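Local coordinates for CDP-glucose-4,6-dehydratase (Yersinia pseudotuberculosis, PDB 1RKX), which catalyses the 4,6-dehydration of CDP-D-glucose, using an NAD cofactor held in a Rossmann-type domain of the extended SDR family, at residues Thr15-Phe20 / Gly38-Ala43; Gly19-Trp24 / Gly194-Gly199; Gly200-Asp205 / Gly331-Trp336; His234-Leu239 / Thr348-Tyr353. One frame throughout, in Å; residues are numbered along the deposited sequence.

Contact 1. Residues Thr15-Phe20 / Gly38-Ala43; sequences TGHTGF and GYSLTA. With NAD (nicotinamide-adenine-dinucleotide), chain G.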
# COMPACT_ATOMS: atom_id res chain seq x y z
N THR C 15 27.74 -20.88 -6.61
CA THR C 15 27.15 -22.02 -5.93
C THR C 15 26.07 -22.51 -6.89
O THR C 15 25.46 -21.70 -7.60
CB THR C 15 26.49 -21.66 -4.57
OG1 THR C 15 25.38 -20.78 -4.78
CG2 THR C 15 27.51 -21.00 -3.65
N GLY C 16 25.84 -23.82 -6.92
CA GLY C 16 24.83 -24.36 -7.81
C GLY C 16 25.28 -24.47 -9.26
O GLY C 16 24.45 -24.49 -10.17
N HIS C 17 26.59 -24.55 -9.47
CA HIS C 17 27.14 -24.66 -10.82
C HIS C 17 26.82 -25.99 -11.50
O HIS C 17 26.95 -26.11 -12.72
CB HIS C 17 28.66 -24.46 -10.79
CG HIS C 17 29.42 -25.62 -10.21
ND1 HIS C 17 29.25 -26.05 -8.91
CD2 HIS C 17 30.36 -26.43 -10.75
CE1 HIS C 17 30.05 -27.07 -8.67
NE2 HIS C 17 30.74 -27.32 -9.77
N THR C 18 26.39 -27.00 -10.73
CA THR C 18 26.07 -28.30 -11.31
C THR C 18 24.62 -28.39 -11.78
O THR C 18 24.19 -29.43 -12.27
CB THR C 18 26.33 -29.45 -10.31
OG1 THR C 18 25.47 -29.30 -9.18
CG2 THR C 18 27.80 -29.46 -9.86
N GLY C 19 23.89 -27.29 -11.62
CA GLY C 19 22.49 -27.27 -12.03
C GLY C 19 22.27 -26.65 -13.40
O GLY C 19 23.22 -26.31 -14.11
N PHE C 20 21.00 -26.49 -13.76
CA PHE C 20 20.61 -25.93 -15.05
C PHE C 20 21.08 -24.50 -15.26
O PHE C 20 21.88 -24.24 -16.17
CB PHE C 20 19.08 -26.02 -15.20
CG PHE C 20 18.54 -25.38 -16.44
CD1 PHE C 20 19.00 -25.76 -17.70
CD2 PHE C 20 17.53 -24.42 -16.36
CE1 PHE C 20 18.45 -25.20 -18.87
CE2 PHE C 20 16.97 -23.86 -17.51
CZ PHE C 20 17.44 -24.25 -18.77
N GLY C 38 33.14 -23.49 -8.67
CA GLY C 38 31.77 -23.83 -8.34
C GLY C 38 31.68 -24.67 -7.08
O GLY C 38 32.61 -25.41 -6.75
N TYR C 39 30.55 -24.56 -6.38
CA TYR C 39 30.31 -25.31 -5.15
C TYR C 39 28.86 -25.76 -5.19
O TYR C 39 27.95 -24.93 -5.11
CB TYR C 39 30.54 -24.39 -3.94
CG TYR C 39 30.44 -25.07 -2.59
CD1 TYR C 39 31.58 -25.55 -1.94
CD2 TYR C 39 29.21 -25.21 -1.95
CE1 TYR C 39 31.50 -26.14 -0.68
CE2 TYR C 39 29.12 -25.82 -0.69
CZ TYR C 39 30.27 -26.27 -0.06
OH TYR C 39 30.19 -26.85 1.19
N SER C 40 28.64 -27.07 -5.33
CA SER C 40 27.29 -27.64 -5.40
C SER C 40 27.31 -29.09 -4.97
O SER C 40 28.36 -29.68 -4.73
CB SER C 40 26.77 -27.63 -6.85
OG SER C 40 26.95 -26.39 -7.51
N LEU C 41 26.12 -29.67 -4.88
CA LEU C 41 26.01 -31.09 -4.59
C LEU C 41 26.15 -31.69 -6.00
O LEU C 41 26.17 -30.95 -6.98
CB LEU C 41 24.62 -31.44 -4.06
CG LEU C 41 24.21 -30.91 -2.69
CD1 LEU C 41 22.78 -31.34 -2.39
CD2 LEU C 41 25.16 -31.43 -1.62
N THR C 42 26.25 -33.01 -6.09
CA THR C 42 26.37 -33.66 -7.39
C THR C 42 25.18 -33.24 -8.26
O THR C 42 24.08 -33.01 -7.75
CB THR C 42 26.35 -35.20 -7.22
OG1 THR C 42 27.56 -35.61 -6.57
CG2 THR C 42 26.24 -35.90 -8.57
N ALA C 43 25.40 -33.13 -9.57
CA ALA C 43 24.34 -32.73 -10.50
C ALA C 43 23.02 -33.41 -10.10
O ALA C 43 22.98 -34.61 -9.85
CB ALA C 43 24.72 -33.11 -11.93
PA NAD G . 18.74 -27.01 -10.56
O1A NAD G . 18.10 -28.02 -9.68
O2A NAD G . 19.10 -27.44 -11.93
O5B NAD G . 20.06 -26.42 -9.86
C5B NAD G . 20.11 -26.33 -8.41
C4B NAD G . 21.56 -26.31 -7.92
O4B NAD G . 21.39 -26.25 -6.48
C3B NAD G . 22.30 -27.61 -8.20
O3B NAD G . 23.57 -27.26 -8.77
C2B NAD G . 22.38 -28.26 -6.83
O2B NAD G . 23.50 -29.17 -6.68
C1B NAD G . 22.41 -27.05 -5.93
N9A NAD G . 22.05 -27.37 -4.55
C8A NAD G . 20.82 -27.71 -4.06
N7A NAD G . 20.83 -27.95 -2.75
C5A NAD G . 22.14 -27.76 -2.38
C6A NAD G . 22.79 -27.88 -1.13
N6A NAD G . 22.23 -28.21 0.01
N1A NAD G . 24.14 -27.62 -1.09
C2A NAD G . 24.75 -27.27 -2.27
N3A NAD G . 24.26 -27.13 -3.48
C4A NAD G . 22.92 -27.40 -3.48
O3 NAD G . 17.81 -25.76 -10.60
PN NAD G . 17.95 -24.35 -11.42
O1N NAD G . 16.80 -24.34 -12.33
O2N NAD G . 19.26 -24.34 -12.12
O5D NAD G . 17.76 -23.26 -10.28
C5D NAD G . 18.86 -22.39 -10.02
C4D NAD G . 18.48 -21.37 -8.97
O4D NAD G . 17.43 -20.56 -9.59
C3D NAD G . 17.86 -21.86 -7.66
O3D NAD G . 18.19 -20.92 -6.62
C2D NAD G . 16.37 -21.82 -7.98
O2D NAD G . 15.59 -21.78 -6.77
C1D NAD G . 16.28 -20.54 -8.78
N1N NAD G . 15.07 -20.48 -9.58
C2N NAD G . 14.91 -21.21 -10.78
C3N NAD G . 13.69 -21.05 -11.62
C7N NAD G . 13.63 -21.81 -12.89
O7N NAD G . 12.62 -21.65 -13.59
N7N NAD G . 14.60 -22.65 -13.30
C4N NAD G . 12.55 -20.20 -11.10
C5N NAD G . 12.87 -19.52 -9.81
C6N NAD G . 14.00 -19.64 -9.14
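Thr18 OG1 links the two segments and the cofactor. Thr18 OG1 donates to Leu41 O at 2.8 Å, nearly along the C=O axis, and accepts from NAD O3B, also at 2.8 Å. The segments are the glycine-rich turn after strand 11-15 and the end of strand 35-40, the dinucleotide-binding motif of the Rossmann fold. Ser40 OG, the second polar centre, shares a hydrogen bond of 2.7 Å with His17 ND1, and Thr18 N donates to it weakly. Gly16 N donates to Tyr39 O at 3.0 Å, next to the parallel bridge of Thr15 with Tyr39. His17 CG sits between the backbone N and the carbonyl carbon (chi1 73°), which starts the ring toward strand 35-40. Gly38 CA lies over the centre of one ring face, 3.5 Å from the centroid of the His17 ring. Thr18 CG2 lies over the opposite face, nearer the rim. His17 NE2 is hydrogen-bonded to Ser61 OG. Phe20 N, at the start of helix 20-31, donates an almost straight bond (173°) to NAD O2A. Leu41 N reaches NAD O2B weakly. The Leu41 side chain packs against the adenine, with Leu41 CD1 3.6 Å from NAD C5A.

Contact 2. Residues Gly19-Trp24 / Gly194-Gly199; sequences GFKGGW and GNVIGG. With NAD (nicotinamide-adenine-dinucleotide), chain G.
Phe20 and Lys21, in the first turn of helix 20-31, lie beside the short strand 196-197, with Lys21 CA 8.3 Å from Val196 CA, so side chains bridge the gap. Phe20 fills much of it. Its CG is anti to the backbone N (chi1 175°), and the ring reaches the strand by its outer atoms. Phe20 CE2 touches Val196 CG1 at 3.7 Å. The backbone of Gly198 and Gly199 meets the ring edge near its plane, with Gly198 N 3.6 Å from Phe20 CZ. One turn on, Trp24 NE1 donates to Gly199 O at 2.9 Å. The oxygen lies in the indole plane, and the donor stands almost in line with the carbonyl. This bond lies on the far side of Phe20 from the diphosphate. The N-terminus of helix 20-31 is the diphosphate-binding end of the Rossmann-fold cofactor site, with Gly19 as its N-cap. The amides of Phe20 and Lys21 each meet a different phosphate, and Lys21 N donates to NAD O2N at 2.8 Å. The helix dipole would favour the negative diphosphate here. From the other segment, Val196 N donates to the carboxamide oxygen NAD O7N at 3.1 Å, which helps fix the rotation of that amide. The Lys21 chain runs beside the nicotinamide ribose, with Lys21 CD 3.5 Å from NAD O4D. Lys21 NZ is hydrogen-bonded to Tyr242 OH. Val235 packs on Phe20, Trp24 and Val196.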
# COMPACT_ATOMS: atom_id res chain seq x y z
N GLY C 19 23.89 -27.29 -11.62
CA GLY C 19 22.49 -27.27 -12.03
C GLY C 19 22.27 -26.65 -13.40
O GLY C 19 23.22 -26.31 -14.11
N PHE C 20 21.00 -26.49 -13.76
CA PHE C 20 20.61 -25.93 -15.05
C PHE C 20 21.08 -24.50 -15.26
O PHE C 20 21.88 -24.24 -16.17
CB PHE C 20 19.08 -26.02 -15.20
CG PHE C 20 18.54 -25.38 -16.44
CD1 PHE C 20 19.00 -25.76 -17.70
CD2 PHE C 20 17.53 -24.42 -16.36
CE1 PHE C 20 18.45 -25.20 -18.87
CE2 PHE C 20 16.97 -23.86 -17.51
CZ PHE C 20 17.44 -24.25 -18.77
N LYS C 21 20.59 -23.57 -14.45
CA LYS C 21 20.99 -22.17 -14.60
C LYS C 21 22.47 -21.98 -14.28
O LYS C 21 23.16 -21.22 -14.95
CB LYS C 21 20.15 -21.27 -13.69
CG LYS C 21 18.67 -21.22 -14.06
CD LYS C 21 17.88 -20.34 -13.10
CE LYS C 21 18.35 -18.89 -13.14
NZ LYS C 21 17.58 -18.03 -12.20
N GLY C 22 22.94 -22.67 -13.25
CA GLY C 22 24.33 -22.56 -12.84
C GLY C 22 25.29 -23.03 -13.91
O GLY C 22 26.37 -22.45 -14.07
N GLY C 23 24.92 -24.09 -14.63
CA GLY C 23 25.76 -24.61 -15.69
C GLY C 23 25.87 -23.61 -16.83
O GLY C 23 26.97 -23.32 -17.31
N TRP C 24 24.74 -23.08 -17.27
CA TRP C 24 24.79 -22.10 -18.36
C TRP C 24 25.60 -20.87 -17.93
O TRP C 24 26.39 -20.35 -18.71
CB TRP C 24 23.38 -21.68 -18.79
CG TRP C 24 22.73 -22.65 -19.74
CD1 TRP C 24 21.78 -23.58 -19.43
CD2 TRP C 24 23.00 -22.80 -21.14
NE1 TRP C 24 21.43 -24.29 -20.56
CE2 TRP C 24 22.17 -23.83 -21.62
CE3 TRP C 24 23.86 -22.15 -22.03
CZ2 TRP C 24 22.18 -24.24 -22.96
CZ3 TRP C 24 23.87 -22.56 -23.37
CH2 TRP C 24 23.03 -23.59 -23.82
N GLY C 194 11.85 -16.25 -13.00
CA GLY C 194 11.28 -17.58 -13.00
C GLY C 194 10.93 -18.06 -14.40
O GLY C 194 11.23 -17.39 -15.39
N ASN C 195 10.31 -19.24 -14.48
CA ASN C 195 9.89 -19.80 -15.76
C ASN C 195 11.03 -19.86 -16.77
O ASN C 195 10.86 -19.49 -17.94
CB ASN C 195 8.75 -18.97 -16.33
CG ASN C 195 7.76 -18.53 -15.27
OD1 ASN C 195 7.05 -19.36 -14.69
ND2 ASN C 195 7.72 -17.24 -15.00
N VAL C 196 12.19 -20.32 -16.33
CA VAL C 196 13.35 -20.40 -17.19
C VAL C 196 13.36 -21.70 -17.99
O VAL C 196 13.17 -22.78 -17.44
CB VAL C 196 14.64 -20.30 -16.36
CG1 VAL C 196 15.84 -20.36 -17.26
CG2 VAL C 196 14.64 -19.00 -15.57
N ILE C 197 13.57 -21.58 -19.30
CA ILE C 197 13.62 -22.74 -20.17
C ILE C 197 14.85 -22.69 -21.07
O ILE C 197 15.42 -21.62 -21.31
CB ILE C 197 12.34 -22.85 -21.04
CG1 ILE C 197 12.12 -21.55 -21.81
CG2 ILE C 197 11.14 -23.20 -20.16
CD1 ILE C 197 10.95 -21.60 -22.79
N GLY C 198 15.26 -23.85 -21.56
CA GLY C 198 16.42 -23.91 -22.42
C GLY C 198 16.91 -25.33 -22.62
O GLY C 198 16.43 -26.26 -21.99
N GLY C 199 17.86 -25.49 -23.53
CA GLY C 199 18.39 -26.82 -23.74
C GLY C 199 19.17 -27.21 -22.50
O GLY C 199 19.77 -26.36 -21.84
PA NAD G . 18.74 -27.01 -10.56
O1A NAD G . 18.10 -28.02 -9.68
O2A NAD G . 19.10 -27.44 -11.93
O5B NAD G . 20.06 -26.42 -9.86
C5B NAD G . 20.11 -26.33 -8.41
C4B NAD G . 21.56 -26.31 -7.92
O4B NAD G . 21.39 -26.25 -6.48
C3B NAD G . 22.30 -27.61 -8.20
O3B NAD G . 23.57 -27.26 -8.77
C2B NAD G . 22.38 -28.26 -6.83
O2B NAD G . 23.50 -29.17 -6.68
C1B NAD G . 22.41 -27.05 -5.93
N9A NAD G . 22.05 -27.37 -4.55
C8A NAD G . 20.82 -27.71 -4.06
N7A NAD G . 20.83 -27.95 -2.75
C5A NAD G . 22.14 -27.76 -2.38
C6A NAD G . 22.79 -27.88 -1.13
N6A NAD G . 22.23 -28.21 0.01
N1A NAD G . 24.14 -27.62 -1.09
C2A NAD G . 24.75 -27.27 -2.27
N3A NAD G . 24.26 -27.13 -3.48
C4A NAD G . 22.92 -27.40 -3.48
O3 NAD G . 17.81 -25.76 -10.60
PN NAD G . 17.95 -24.35 -11.42
O1N NAD G . 16.80 -24.34 -12.33
O2N NAD G . 19.26 -24.34 -12.12
O5D NAD G . 17.76 -23.26 -10.28
C5D NAD G . 18.86 -22.39 -10.02
C4D NAD G . 18.48 -21.37 -8.97
O4D NAD G . 17.43 -20.56 -9.59
C3D NAD G . 17.86 -21.86 -7.66
O3D NAD G . 18.19 -20.92 -6.62
C2D NAD G . 16.37 -21.82 -7.98
O2D NAD G . 15.59 -21.78 -6.77
C1D NAD G . 16.28 -20.54 -8.78
N1N NAD G . 15.07 -20.48 -9.58
C2N NAD G . 14.91 -21.21 -10.78
C3N NAD G . 13.69 -21.05 -11.62
C7N NAD G . 13.63 -21.81 -12.89
O7N NAD G . 12.62 -21.65 -13.59
N7N NAD G . 14.60 -22.65 -13.30
C4N NAD G . 12.55 -20.20 -11.10
C5N NAD G . 12.87 -19.52 -9.81
C6N NAD G . 14.00 -19.64 -9.14

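Contact 3. Residues Gly200-Asp205 / Gly331-Trp336; sequences GDWALD and GWHKNW
Trp332 and Trp336 both hold CG anti to the backbone N, with chi1 at -163° and 168°, which carries CG from helix 322-338 toward the loop of Gly200-Asp205. Trp202 comes from that loop to meet them. The three indoles form an aromatic cluster between the loop after strand 196-197 and helix 322-338. Trp202 turns its edge to the face of Trp336 in an edge-to-face pair. The six-membered rings are 4.7 Å apart by centroid, with planes at 61°. The touching atom is Trp202 CZ2, which stands over the centre of the Trp336 ring. Against Trp332 the Trp202 ring is oblique. Trp202 CH2 meets Trp332 CZ3 at 3.6 Å, near the plane of the Trp332 ring.

Gly200 packs on a face of Trp332. Its N lies above that face, offset toward the rim, and Gly200 CA makes a CH-pi contact 4.0 Å from the centroid of the six-membered ring. Trp332 NE1 is hydrogen-bonded to Ser346 OG of helix 342-355. His333 lies close to Trp202 and to Trp336, whose CE3 sits over one His333 ring face. His333 NE2 is hydrogen-bonded to Glu216 OE2 of helix 207-216. Within the loop, Asp201 OD1 accepts from Ala203 N in an Asx turn, and Asp201 OD2 forms a salt bridge with Arg206. A water joins the segments: it accepts from Gly200 N at 2.9 Å and is hydrogen-bonded to His333 ND1 at 2.8 Å.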
# COMPACT_ATOMS: atom_id res chain seq x y z
N GLY C 200 19.13 -28.49 -22.14
CA GLY C 200 19.88 -28.93 -20.98
C GLY C 200 19.18 -28.99 -19.63
O GLY C 200 19.84 -29.23 -18.62
N ASP C 201 17.88 -28.74 -19.58
CA ASP C 201 17.18 -28.83 -18.30
C ASP C 201 16.43 -30.15 -18.29
O ASP C 201 15.49 -30.34 -19.05
CB ASP C 201 16.21 -27.67 -18.09
CG ASP C 201 15.51 -27.75 -16.75
OD1 ASP C 201 16.05 -28.40 -15.82
OD2 ASP C 201 14.42 -27.16 -16.61
N TRP C 202 16.87 -31.06 -17.44
CA TRP C 202 16.25 -32.37 -17.35
C TRP C 202 15.42 -32.55 -16.09
O TRP C 202 15.17 -33.68 -15.66
CB TRP C 202 17.32 -33.45 -17.48
CG TRP C 202 17.64 -33.78 -18.92
CD1 TRP C 202 16.87 -34.52 -19.78
CD2 TRP C 202 18.78 -33.34 -19.67
NE1 TRP C 202 17.47 -34.58 -21.02
CE2 TRP C 202 18.64 -33.86 -20.98
CE3 TRP C 202 19.90 -32.57 -19.38
CZ2 TRP C 202 19.58 -33.63 -21.99
CZ3 TRP C 202 20.85 -32.34 -20.38
CH2 TRP C 202 20.68 -32.87 -21.67
N ALA C 203 14.98 -31.44 -15.52
CA ALA C 203 14.14 -31.50 -14.33
C ALA C 203 12.89 -32.27 -14.72
O ALA C 203 12.45 -32.23 -15.87
CB ALA C 203 13.78 -30.10 -13.87
N LEU C 204 12.30 -32.97 -13.75
CA LEU C 204 11.10 -33.74 -14.01
C LEU C 204 9.84 -32.89 -13.92
O LEU C 204 9.81 -31.87 -13.24
CB LEU C 204 11.00 -34.90 -13.02
CG LEU C 204 12.12 -35.94 -13.07
CD1 LEU C 204 11.93 -36.95 -11.94
CD2 LEU C 204 12.11 -36.64 -14.43
N ASP C 205 8.80 -33.33 -14.62
CA ASP C 205 7.52 -32.64 -14.63
C ASP C 205 7.58 -31.15 -14.93
O ASP C 205 7.05 -30.32 -14.18
CB ASP C 205 6.81 -32.88 -13.29
CG ASP C 205 6.58 -34.36 -13.02
OD1 ASP C 205 5.90 -35.01 -13.83
OD2 ASP C 205 7.08 -34.86 -11.99
N GLY C 331 16.42 -27.19 -31.20
CA GLY C 331 17.71 -27.38 -31.84
C GLY C 331 18.72 -28.01 -30.89
O GLY C 331 19.41 -28.97 -31.24
N TRP C 332 18.81 -27.45 -29.69
CA TRP C 332 19.74 -27.95 -28.69
C TRP C 332 19.46 -29.42 -28.40
O TRP C 332 20.37 -30.25 -28.39
CB TRP C 332 19.61 -27.14 -27.39
CG TRP C 332 20.77 -27.29 -26.46
CD1 TRP C 332 21.80 -26.41 -26.29
CD2 TRP C 332 21.01 -28.37 -25.56
NE1 TRP C 332 22.68 -26.88 -25.34
CE2 TRP C 332 22.22 -28.08 -24.87
CE3 TRP C 332 20.34 -29.56 -25.26
CZ2 TRP C 332 22.76 -28.94 -23.91
CZ3 TRP C 332 20.88 -30.42 -24.30
CH2 TRP C 332 22.08 -30.10 -23.64
N HIS C 333 18.19 -29.76 -28.21
CA HIS C 333 17.87 -31.14 -27.91
C HIS C 333 18.26 -32.14 -29.00
O HIS C 333 18.97 -33.11 -28.72
CB HIS C 333 16.38 -31.29 -27.59
CG HIS C 333 16.10 -32.40 -26.63
ND1 HIS C 333 16.59 -32.41 -25.34
CD2 HIS C 333 15.40 -33.55 -26.78
CE1 HIS C 333 16.20 -33.52 -24.74
NE2 HIS C 333 15.47 -34.23 -25.59
N LYS C 334 17.81 -31.92 -30.23
CA LYS C 334 18.15 -32.86 -31.29
C LYS C 334 19.65 -32.97 -31.55
O LYS C 334 20.13 -34.02 -31.97
CB LYS C 334 17.38 -32.54 -32.59
CG LYS C 334 17.34 -31.10 -33.01
CD LYS C 334 16.57 -30.96 -34.33
CE LYS C 334 15.19 -31.61 -34.26
NZ LYS C 334 14.45 -31.54 -35.55
N ASN C 335 20.40 -31.90 -31.31
CA ASN C 335 21.83 -31.99 -31.50
C ASN C 335 22.38 -32.92 -30.42
O ASN C 335 23.28 -33.72 -30.68
CB ASN C 335 22.50 -30.62 -31.41
CG ASN C 335 22.67 -29.96 -32.77
OD1 ASN C 335 21.78 -29.25 -33.25
ND2 ASN C 335 23.81 -30.23 -33.41
N TRP C 336 21.83 -32.81 -29.22
CA TRP C 336 22.24 -33.66 -28.11
C TRP C 336 21.91 -35.11 -28.45
O TRP C 336 22.74 -36.01 -28.27
CB TRP C 336 21.52 -33.25 -26.83
CG TRP C 336 21.67 -34.25 -25.72
CD1 TRP C 336 22.82 -34.58 -25.06
CD2 TRP C 336 20.64 -35.07 -25.16
NE1 TRP C 336 22.57 -35.57 -24.14
CE2 TRP C 336 21.24 -35.89 -24.18
CE3 TRP C 336 19.26 -35.20 -25.41
CZ2 TRP C 336 20.51 -36.82 -23.44
CZ3 TRP C 336 18.54 -36.13 -24.67
CH2 TRP C 336 19.17 -36.93 -23.69
O HOH W 1 17.89 -30.74 -23.46

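Contact 4. Residues His234-Leu239 / Thr348-Tyr353; sequences HVLEPL and TEINNY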
# COMPACT_ATOMS: atom_id res chain seq x y z
N HIS C 234 14.09 -17.75 -22.16
CA HIS C 234 15.26 -18.59 -22.34
C HIS C 234 16.18 -18.31 -21.17
O HIS C 234 16.29 -17.17 -20.70
CB HIS C 234 15.94 -18.25 -23.67
CG HIS C 234 17.02 -19.22 -24.05
ND1 HIS C 234 18.27 -19.21 -23.48
CD2 HIS C 234 17.02 -20.24 -24.94
CE1 HIS C 234 19.00 -20.18 -24.01
NE2 HIS C 234 18.27 -20.82 -24.89
N VAL C 235 16.84 -19.36 -20.69
CA VAL C 235 17.74 -19.26 -19.55
C VAL C 235 18.79 -18.15 -19.68
O VAL C 235 19.18 -17.54 -18.68
CB VAL C 235 18.44 -20.62 -19.27
CG1 VAL C 235 19.25 -21.06 -20.49
CG2 VAL C 235 19.32 -20.51 -18.03
N LEU C 236 19.23 -17.86 -20.90
CA LEU C 236 20.23 -16.81 -21.07
C LEU C 236 19.70 -15.40 -20.83
O LEU C 236 20.47 -14.48 -20.57
CB LEU C 236 20.85 -16.91 -22.47
CG LEU C 236 21.57 -18.22 -22.78
CD1 LEU C 236 22.11 -18.19 -24.20
CD2 LEU C 236 22.72 -18.44 -21.78
N GLU C 237 18.38 -15.21 -20.90
CA GLU C 237 17.79 -13.89 -20.68
C GLU C 237 18.03 -13.38 -19.26
O GLU C 237 18.64 -12.33 -19.07
CB GLU C 237 16.29 -13.93 -21.01
CG GLU C 237 15.99 -14.39 -22.44
CD GLU C 237 15.94 -13.26 -23.46
OE1 GLU C 237 16.79 -12.34 -23.42
OE2 GLU C 237 15.04 -13.29 -24.33
N PRO C 238 17.56 -14.11 -18.23
CA PRO C 238 17.83 -13.59 -16.89
C PRO C 238 19.32 -13.60 -16.57
O PRO C 238 19.82 -12.70 -15.89
CB PRO C 238 17.03 -14.52 -15.98
CG PRO C 238 16.96 -15.81 -16.77
CD PRO C 238 16.69 -15.30 -18.17
N LEU C 239 20.04 -14.60 -17.07
CA LEU C 239 21.47 -14.69 -16.81
C LEU C 239 22.19 -13.45 -17.35
O LEU C 239 23.13 -12.95 -16.72
CB LEU C 239 22.06 -15.96 -17.43
CG LEU C 239 22.11 -17.18 -16.50
CD1 LEU C 239 20.74 -17.44 -15.90
CD2 LEU C 239 22.61 -18.40 -17.27
N THR C 348 28.44 -21.95 -28.50
CA THR C 348 27.96 -21.24 -29.68
C THR C 348 26.60 -20.60 -29.39
O THR C 348 26.31 -19.52 -29.88
CB THR C 348 27.84 -22.19 -30.88
OG1 THR C 348 29.15 -22.63 -31.27
CG2 THR C 348 27.18 -21.49 -32.06
N GLU C 349 25.77 -21.28 -28.59
CA GLU C 349 24.47 -20.74 -28.26
C GLU C 349 24.65 -19.44 -27.49
O GLU C 349 23.95 -18.46 -27.72
CB GLU C 349 23.66 -21.74 -27.42
CG GLU C 349 22.24 -21.27 -27.15
CD GLU C 349 21.22 -22.32 -27.50
OE1 GLU C 349 21.31 -22.91 -28.60
OE2 GLU C 349 20.30 -22.55 -26.69
N ILE C 350 25.60 -19.44 -26.56
CA ILE C 350 25.89 -18.25 -25.78
C ILE C 350 26.36 -17.14 -26.72
O ILE C 350 25.96 -15.99 -26.57
CB ILE C 350 26.96 -18.53 -24.72
CG1 ILE C 350 26.37 -19.41 -23.61
CG2 ILE C 350 27.50 -17.22 -24.15
CD1 ILE C 350 27.39 -20.00 -22.66
N ASN C 351 27.20 -17.50 -27.68
CA ASN C 351 27.70 -16.51 -28.64
C ASN C 351 26.55 -15.95 -29.48
O ASN C 351 26.49 -14.75 -29.74
CB ASN C 351 28.76 -17.13 -29.56
CG ASN C 351 30.05 -17.43 -28.82
OD1 ASN C 351 30.52 -16.64 -28.00
ND2 ASN C 351 30.65 -18.58 -29.13
N ASN C 352 25.65 -16.83 -29.92
CA ASN C 352 24.51 -16.40 -30.71
C ASN C 352 23.69 -15.39 -29.92
O ASN C 352 23.20 -14.40 -30.48
CB ASN C 352 23.64 -17.60 -31.08
CG ASN C 352 24.25 -18.46 -32.17
OD1 ASN C 352 23.84 -19.60 -32.38
ND2 ASN C 352 25.22 -17.90 -32.88
N TYR C 353 23.53 -15.64 -28.63
CA TYR C 353 22.77 -14.75 -27.77
C TYR C 353 23.46 -13.39 -27.67
O TYR C 353 22.84 -12.35 -27.88
CB TYR C 353 22.62 -15.33 -26.36
CG TYR C 353 21.74 -14.50 -25.47
CD1 TYR C 353 20.36 -14.65 -25.48
CD2 TYR C 353 22.29 -13.52 -24.63
CE1 TYR C 353 19.54 -13.85 -24.69
CE2 TYR C 353 21.48 -12.72 -23.84
CZ TYR C 353 20.10 -12.89 -23.88
OH TYR C 353 19.29 -12.10 -23.10
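Leu236 and Tyr353 slide past each other in opposite directions, and the leucine lies on one face of the phenol ring. Leu236 CB is 3.9 Å from the centroid of the Tyr353 ring in a CH-pi contact, offset toward the rim. Leu236 CD1 reaches back to Tyr353 CB at 3.6 Å. Tyr353 OH donates to Glu237 OE1 at 2.5 Å. The carboxylate stands nearly perpendicular to the ring (86°), and the hydroxyl approaches on the anti side of OE1, 28° out of the carboxylate plane. Glu237 OE1 also accepts from Arg319 N and OE2 from Trp320 N, so three hydrogen bonds hold the buried carboxylate.

His234 NE2 donates to Glu349 OE2 at 3.2 Å, a His-carboxylate hydrogen bond with ring and carboxylate planes 55° apart. Leu236 N donates to His234 ND1 at 3.1 Å, close to the ring plane, a capping bond at the turn leading into the helix. With ND1 accepting, the proton is probably on NE2, toward Glu349. The contact packs helix 342-355 against the start of helix 236-251, where strand 229-234 ends. Trp320 meets His234 and Tyr353 edge-to-face, helix 322-338 touches His234 and Glu349, and Trp28 of helix 20-31 packs on Ile350.

In the fold
Contacts 1 and 2 start from the same glycine-rich turn, share Gly19 and Phe20, and both touch NAD; their centres are 12 Å apart. Contact 1 joins neighbouring strands of the seven-stranded parallel sheet. Contact 2 ties helix 20-31 to strand 196-197 of the small mixed sheet. Contacts 3 and 4 lie farther along the chain, each about 10 Å from contact 2 by centres and 15 Å from each other. Their segments alternate in sequence, ending in the successive helices 322-338 and 342-355. Trp24 packs against Trp332, and the backbones of Ile197 and Val235 are hydrogen-bonded. The cofactor-binding helix is thus connected through direct packing to the C-terminal helices.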